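Local coordinates for protein glutathione transferase (Phanerochaete chrysosporium, PDB 4F0C) that binds oxidized glutathione disulfide and probably transfers glutathione to other compounds, as a Ure2p-class glutathione transferase of a wood-degrading fungus, at residues A[8-13]-A[35-40]; A[4-9]-A[61-66]. All blocks are in the same frame, centred on the assembly; numbering follows the deposited sequence.

Contact 1. Residues A[8-13]-A[35-40]; sequences TLFNHQ and VYVNLG. With SO4 (sulfate ion), chain G.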
loop_
_atom_site.group_PDB
_atom_site.type_symbol
_atom_site.label_atom_id
_atom_site.label_comp_id
_atom_site.label_asym_id
_atom_site.label_seq_id
_atom_site.Cartn_x
_atom_site.Cartn_y
_atom_site.Cartn_z
ATOM N N THR A 8 -10.906 -11.926 -16.755
ATOM C CA THR A 8 -11.777 -12.278 -15.636
ATOM C C THR A 8 -11.347 -11.404 -14.475
ATOM O O THR A 8 -10.165 -11.416 -14.067
ATOM C CB THR A 8 -11.662 -13.754 -15.205
ATOM O OG1 THR A 8 -12.078 -14.587 -16.277
ATOM C CG2 THR A 8 -12.544 -14.053 -13.985
ATOM N N LEU A 9 -12.295 -10.630 -13.958
ATOM C CA LEU A 9 -12.056 -9.842 -12.754
ATOM C C LEU A 9 -12.749 -10.527 -11.580
ATOM O O LEU A 9 -13.971 -10.652 -11.563
ATOM C CB LEU A 9 -12.614 -8.410 -12.904
ATOM C CG LEU A 9 -12.561 -7.520 -11.644
ATOM C CD1 LEU A 9 -11.125 -7.326 -11.103
ATOM C CD2 LEU A 9 -13.236 -6.133 -11.901
ATOM N N PHE A 10 -11.977 -10.972 -10.596
ATOM C CA PHE A 10 -12.569 -11.488 -9.383
ATOM C C PHE A 10 -12.858 -10.281 -8.496
ATOM O O PHE A 10 -11.958 -9.516 -8.143
ATOM C CB PHE A 10 -11.634 -12.489 -8.692
ATOM C CG PHE A 10 -11.397 -13.749 -9.499
ATOM C CD1 PHE A 10 -12.333 -14.777 -9.493
ATOM C CD2 PHE A 10 -10.240 -13.900 -10.257
ATOM C CE1 PHE A 10 -12.123 -15.944 -10.210
ATOM C CE2 PHE A 10 -10.013 -15.079 -10.980
ATOM C CZ PHE A 10 -10.972 -16.089 -10.967
ATOM N N ASN A 11 -14.138 -10.104 -8.192
ATOM C CA ASN A 11 -14.612 -8.915 -7.525
ATOM C C ASN A 11 -15.473 -9.317 -6.318
ATOM O O ASN A 11 -15.656 -10.508 -6.021
ATOM C CB ASN A 11 -15.409 -8.070 -8.556
ATOM C CG ASN A 11 -15.462 -6.577 -8.206
ATOM O OD1 ASN A 11 -15.032 -6.165 -7.134
ATOM N ND2 ASN A 11 -15.995 -5.771 -9.116
ATOM N N HIS A 12 -16.002 -8.319 -5.616
ATOM C CA HIS A 12 -16.983 -8.535 -4.559
ATOM C C HIS A 12 -17.986 -7.382 -4.642
ATOM O O HIS A 12 -17.601 -6.256 -4.995
ATOM C CB HIS A 12 -16.326 -8.538 -3.164
ATOM C CG HIS A 12 -17.245 -9.016 -2.083
ATOM N ND1 HIS A 12 -17.806 -8.170 -1.153
ATOM C CD2 HIS A 12 -17.751 -10.248 -1.821
ATOM C CE1 HIS A 12 -18.594 -8.860 -0.344
ATOM N NE2 HIS A 12 -18.580 -10.124 -0.732
ATOM N N GLN A 13 -19.253 -7.662 -4.333
ATOM C CA GLN A 13 -20.307 -6.673 -4.468
ATOM C C GLN A 13 -20.164 -5.543 -3.447
ATOM O O GLN A 13 -20.354 -4.372 -3.781
ATOM C CB GLN A 13 -21.701 -7.331 -4.355
ATOM C CG GLN A 13 -21.996 -8.415 -5.410
ATOM C CD GLN A 13 -21.709 -9.826 -4.906
ATOM O OE1 GLN A 13 -20.789 -10.047 -4.106
ATOM N NE2 GLN A 13 -22.504 -10.788 -5.366
ATOM N N VAL A 35 -16.510 -12.152 -11.762
ATOM C CA VAL A 35 -16.839 -13.272 -10.897
ATOM C C VAL A 35 -16.822 -12.778 -9.452
ATOM O O VAL A 35 -15.772 -12.342 -8.951
ATOM C CB VAL A 35 -15.804 -14.402 -11.036
ATOM C CG1 VAL A 35 -16.125 -15.519 -10.029
ATOM C CG2 VAL A 35 -15.766 -14.943 -12.481
ATOM N N TYR A 36 -17.976 -12.810 -8.796
ATOM C CA TYR A 36 -18.041 -12.442 -7.390
ATOM C C TYR A 36 -17.666 -13.630 -6.516
ATOM O O TYR A 36 -18.338 -14.668 -6.517
ATOM C CB TYR A 36 -19.425 -11.908 -7.016
ATOM C CG TYR A 36 -19.790 -10.635 -7.742
ATOM C CD1 TYR A 36 -19.044 -9.462 -7.562
ATOM C CD2 TYR A 36 -20.886 -10.600 -8.612
ATOM C CE1 TYR A 36 -19.380 -8.284 -8.245
ATOM C CE2 TYR A 36 -21.228 -9.436 -9.289
ATOM C CZ TYR A 36 -20.481 -8.286 -9.101
ATOM O OH TYR A 36 -20.837 -7.145 -9.784
ATOM N N VAL A 37 -16.582 -13.457 -5.776
ATOM C CA VAL A 37 -16.060 -14.474 -4.884
ATOM C C VAL A 37 -16.839 -14.330 -3.600
ATOM O O VAL A 37 -16.996 -13.227 -3.071
ATOM C CB VAL A 37 -14.571 -14.227 -4.612
ATOM C CG1 VAL A 37 -14.015 -15.302 -3.694
ATOM C CG2 VAL A 37 -13.804 -14.190 -5.925
ATOM N N ASN A 38 -17.369 -15.424 -3.094
ATOM C CA ASN A 38 -18.185 -15.289 -1.907
ATOM C C ASN A 38 -17.414 -15.490 -0.599
ATOM O O ASN A 38 -17.033 -16.604 -0.224
ATOM C CB ASN A 38 -19.430 -16.152 -1.997
ATOM C CG ASN A 38 -19.800 -16.739 -0.678
ATOM O OD1 ASN A 38 -19.566 -17.915 -0.450
ATOM N ND2 ASN A 38 -20.309 -15.914 0.231
ATOM N N LEU A 39 -17.196 -14.375 0.088
ATOM C CA LEU A 39 -16.340 -14.328 1.267
ATOM C C LEU A 39 -16.958 -15.048 2.485
ATOM O O LEU A 39 -16.241 -15.461 3.399
ATOM C CB LEU A 39 -15.993 -12.866 1.581
ATOM C CG LEU A 39 -15.570 -12.010 0.372
ATOM C CD1 LEU A 39 -15.335 -10.539 0.750
ATOM C CD2 LEU A 39 -14.344 -12.575 -0.364
ATOM N N GLY A 40 -18.281 -15.226 2.471
ATOM C CA GLY A 40 -19.000 -15.874 3.567
ATOM C C GLY A 40 -18.783 -17.375 3.705
ATOM O O GLY A 40 -18.835 -17.928 4.816
HETATM S S SO4 G . -20.415 -11.976 1.406
HETATM O O1 SO4 G . -19.249 -11.724 2.255
HETATM O O2 SO4 G . -21.210 -13.046 1.998
HETATM O O3 SO4 G . -21.216 -10.758 1.325
HETATM O O4 SO4 G . -19.981 -12.375 0.068
HETATM O O HOH W 1 -20.002 -12.671 -3.371
#
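H12 and L39 reach toward each other tip to tip. H12 CB leaves the backbone pointing away from residues 35-40; H12 CG, anti to the backbone N (chi1 -169°), lies 3.7 Å from L39 CD1. H12 CD2 comes 3.3 Å from V37 O, in the plane of the ring. L39 CD1 sits 3.5 Å from the ring centroid, a CH-pi contact over the centre of the face. H12 CE1 passes 3.6 Å from O3 of a sulfate ion, and the tip, NE2, donates to O4 at 2.8 Å, nearly straight at 166°; H12 ND1 is hydrogen-bonded to the backbone N of G15. Upstream, the parallel bridges F10-V35 and N11-Y36 form the strand pairing of the beta-alpha-beta unit that opens the thioredoxin-like domain, with helix 18-28 as its crossover. Three backbone bonds carry it: V35 N to L9 O, N11 N to V35 O and V37 N to N11 O. On the N11 and Y36 face, Q13 bends at chi2 and lays its amide, 7° from parallel, on the phenol of Y36, with Q13 CD 3.5 Å from Y36 CG. On the other face, F10 CD1 packs 3.8 Å from V35 CB.

Contact 2. Residues A[4-9]-A[61-66]; sequences GKQFTL and LIDHYY. With SO4 (sulfate ion), chain D.
F7 and D63 pair across two antiparallel neighbours of the thioredoxin-like sheet, strands 7-9 and 61-63, their axes 173° and 4.7 Å apart. Packing is dense here: F7 CE1 comes 3.4 Å from D63 CG, L61 CD2 lies 3.7 Å from F7 CD1, and I62 exchanges two backbone bonds with T8. Q6 CG sits over the centre of one face of F7. Q6 NE2 donates to D63 OD1, and Y65 N reaches the same oxygen from the opposite face of the carboxylate, closing an Asx turn. D63 OD2 is taken by the hydroxyls of Y80 and Y85. An alanine in place of D63 would probably leave the Q6 amide and both hydroxyls without their carboxylate partner, and Y65 N without the oxygen that closes the turn. Y65, though exposed, is closely laid on Q6, whose CA stands 3.5 Å from the ring centroid. The loose side is K5: its CB points away from residues 61-66, and the extended chain brings NZ 3.0 Å from sulfate O4. On the T8 and I62 face, H64 NE2 donates to T8 OG1, 2.6 Å away and also hydrogen-bonded to E33 OE1. Y65 OH donates in the carbonyl plane to G4 O, 2.7 Å away.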
loop_
_atom_site.group_PDB
_atom_site.type_symbol
_atom_site.label_atom_id
_atom_site.label_comp_id
_atom_site.label_asym_id
_atom_site.label_seq_id
_atom_site.Cartn_x
_atom_site.Cartn_y
_atom_site.Cartn_z
ATOM N N GLY A 4 -15.189 -15.523 -25.682
ATOM C CA GLY A 4 -14.565 -15.303 -24.389
ATOM C C GLY A 4 -14.000 -13.898 -24.265
ATOM O O GLY A 4 -13.270 -13.416 -25.143
ATOM N N LYS A 5 -14.331 -13.248 -23.152
ATOM C CA LYS A 5 -13.905 -11.883 -22.910
ATOM C C LYS A 5 -12.433 -11.876 -22.542
ATOM O O LYS A 5 -11.875 -12.917 -22.193
ATOM C CB LYS A 5 -14.759 -11.273 -21.811
ATOM C CG LYS A 5 -16.254 -11.198 -22.188
ATOM C CD LYS A 5 -17.052 -10.383 -21.134
ATOM C CE LYS A 5 -18.514 -10.106 -21.597
ATOM N NZ LYS A 5 -19.107 -9.106 -20.644
ATOM N N GLN A 6 -11.799 -10.710 -22.639
ATOM C CA GLN A 6 -10.376 -10.659 -22.395
ATOM C C GLN A 6 -9.986 -10.997 -20.965
ATOM O O GLN A 6 -9.039 -11.731 -20.752
ATOM C CB GLN A 6 -9.768 -9.300 -22.752
ATOM C CG GLN A 6 -8.242 -9.263 -22.447
ATOM C CD GLN A 6 -7.520 -8.146 -23.180
ATOM O OE1 GLN A 6 -8.159 -7.279 -23.784
ATOM N NE2 GLN A 6 -6.182 -8.162 -23.137
ATOM N N PHE A 7 -10.689 -10.414 -19.996
ATOM C CA PHE A 7 -10.292 -10.508 -18.596
ATOM C C PHE A 7 -11.354 -11.200 -17.776
ATOM O O PHE A 7 -12.555 -11.076 -18.064
ATOM C CB PHE A 7 -10.084 -9.095 -18.001
ATOM C CG PHE A 7 -9.015 -8.291 -18.705
ATOM C CD1 PHE A 7 -7.659 -8.560 -18.488
ATOM C CD2 PHE A 7 -9.375 -7.289 -19.605
ATOM C CE1 PHE A 7 -6.652 -7.783 -19.129
ATOM C CE2 PHE A 7 -8.418 -6.526 -20.253
ATOM C CZ PHE A 7 -7.032 -6.777 -20.029
ATOM N N THR A 8 -10.906 -11.926 -16.755
ATOM C CA THR A 8 -11.777 -12.278 -15.636
ATOM C C THR A 8 -11.347 -11.404 -14.475
ATOM O O THR A 8 -10.165 -11.416 -14.067
ATOM C CB THR A 8 -11.662 -13.754 -15.205
ATOM O OG1 THR A 8 -12.078 -14.587 -16.277
ATOM C CG2 THR A 8 -12.544 -14.053 -13.985
ATOM N N LEU A 9 -12.295 -10.630 -13.958
ATOM C CA LEU A 9 -12.056 -9.842 -12.754
ATOM C C LEU A 9 -12.749 -10.527 -11.580
ATOM O O LEU A 9 -13.971 -10.652 -11.563
ATOM C CB LEU A 9 -12.614 -8.410 -12.904
ATOM C CG LEU A 9 -12.561 -7.520 -11.644
ATOM C CD1 LEU A 9 -11.125 -7.326 -11.103
ATOM C CD2 LEU A 9 -13.236 -6.133 -11.901
ATOM N N LEU A 61 -6.990 -10.543 -11.240
ATOM C CA LEU A 61 -7.336 -10.366 -12.659
ATOM C C LEU A 61 -6.645 -11.444 -13.462
ATOM O O LEU A 61 -5.450 -11.679 -13.272
ATOM C CB LEU A 61 -6.817 -9.006 -13.154
ATOM C CG LEU A 61 -7.104 -8.691 -14.637
ATOM C CD1 LEU A 61 -8.429 -7.993 -14.733
ATOM C CD2 LEU A 61 -5.993 -7.809 -15.254
ATOM N N ILE A 62 -7.382 -12.115 -14.345
ATOM C CA ILE A 62 -6.745 -13.012 -15.321
ATOM C C ILE A 62 -6.847 -12.404 -16.701
ATOM O O ILE A 62 -7.948 -12.033 -17.122
ATOM C CB ILE A 62 -7.435 -14.384 -15.414
ATOM C CG1 ILE A 62 -7.550 -15.033 -14.026
ATOM C CG2 ILE A 62 -6.658 -15.321 -16.393
ATOM C CD1 ILE A 62 -8.453 -16.230 -14.045
ATOM N N ASP A 63 -5.716 -12.286 -17.401
ATOM C CA ASP A 63 -5.708 -11.779 -18.766
ATOM C C ASP A 63 -5.710 -12.970 -19.747
ATOM O O ASP A 63 -4.680 -13.585 -20.059
ATOM C CB ASP A 63 -4.504 -10.850 -18.965
ATOM C CG ASP A 63 -4.495 -10.162 -20.322
ATOM O OD1 ASP A 63 -5.273 -10.551 -21.249
ATOM O OD2 ASP A 63 -3.647 -9.246 -20.461
ATOM N N HIS A 64 -6.892 -13.317 -20.231
ATOM C CA HIS A 64 -7.016 -14.483 -21.087
ATOM C C HIS A 64 -6.318 -14.316 -22.445
ATOM O O HIS A 64 -6.049 -15.305 -23.118
ATOM C CB HIS A 64 -8.496 -14.857 -21.273
ATOM C CG HIS A 64 -9.208 -15.144 -19.986
ATOM N ND1 HIS A 64 -8.852 -16.190 -19.158
ATOM C CD2 HIS A 64 -10.263 -14.535 -19.393
ATOM C CE1 HIS A 64 -9.653 -16.204 -18.106
ATOM N NE2 HIS A 64 -10.529 -15.220 -18.230
ATOM N N TYR A 65 -6.057 -13.070 -22.858
ATOM C CA TYR A 65 -5.458 -12.823 -24.177
ATOM C C TYR A 65 -3.938 -12.685 -24.030
ATOM O O TYR A 65 -3.234 -12.385 -24.990
ATOM C CB TYR A 65 -6.018 -11.552 -24.836
ATOM C CG TYR A 65 -7.519 -11.554 -25.133
ATOM C CD1 TYR A 65 -8.323 -12.670 -24.863
ATOM C CD2 TYR A 65 -8.124 -10.429 -25.737
ATOM C CE1 TYR A 65 -9.727 -12.640 -25.157
ATOM C CE2 TYR A 65 -9.480 -10.395 -26.021
ATOM C CZ TYR A 65 -10.282 -11.483 -25.721
ATOM O OH TYR A 65 -11.641 -11.403 -26.011
ATOM N N TYR A 66 -3.446 -12.903 -22.818
ATOM C CA TYR A 66 -1.998 -12.926 -22.581
ATOM C C TYR A 66 -1.640 -14.192 -21.794
ATOM O O TYR A 66 -1.054 -14.111 -20.722
ATOM C CB TYR A 66 -1.595 -11.663 -21.826
ATOM C CG TYR A 66 -0.091 -11.422 -21.717
ATOM C CD1 TYR A 66 0.722 -11.457 -22.854
ATOM C CD2 TYR A 66 0.494 -11.157 -20.481
ATOM C CE1 TYR A 66 2.107 -11.210 -22.755
ATOM C CE2 TYR A 66 1.865 -10.909 -20.368
ATOM C CZ TYR A 66 2.665 -10.939 -21.512
ATOM O OH TYR A 66 4.028 -10.697 -21.417
HETATM S S SO4 D . -20.289 -10.870 -17.243
HETATM O O1 SO4 D . -19.582 -10.443 -16.036
HETATM O O2 SO4 D . -20.952 -12.127 -16.925
HETATM O O3 SO4 D . -21.282 -9.861 -17.604
HETATM O O4 SO4 D . -19.411 -11.077 -18.393
#

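In the fold
From the N terminus, residues 4-13 enter the sheet as strand 7-11, which serves both contacts. The chain leaves through helix 18-28 and returns as strand 32-36, so contact 1 closes the shorter loop, with 21 residues between its segments. Contact 2 closes the longer one, 51 residues, when strand 60-63 arrives on the other side of strand 7-11. The loops nest: contact 1, from 8 to 40, lies wholly within the span from 4 to 66 closed by contact 2, and the two share T8 and L9. The contact centres lie 15 Å apart, yet F10 CE2 packs 3.6 Å from I62 CD1. Together they set the order 32-36, 7-11, 60-63 across the sheet.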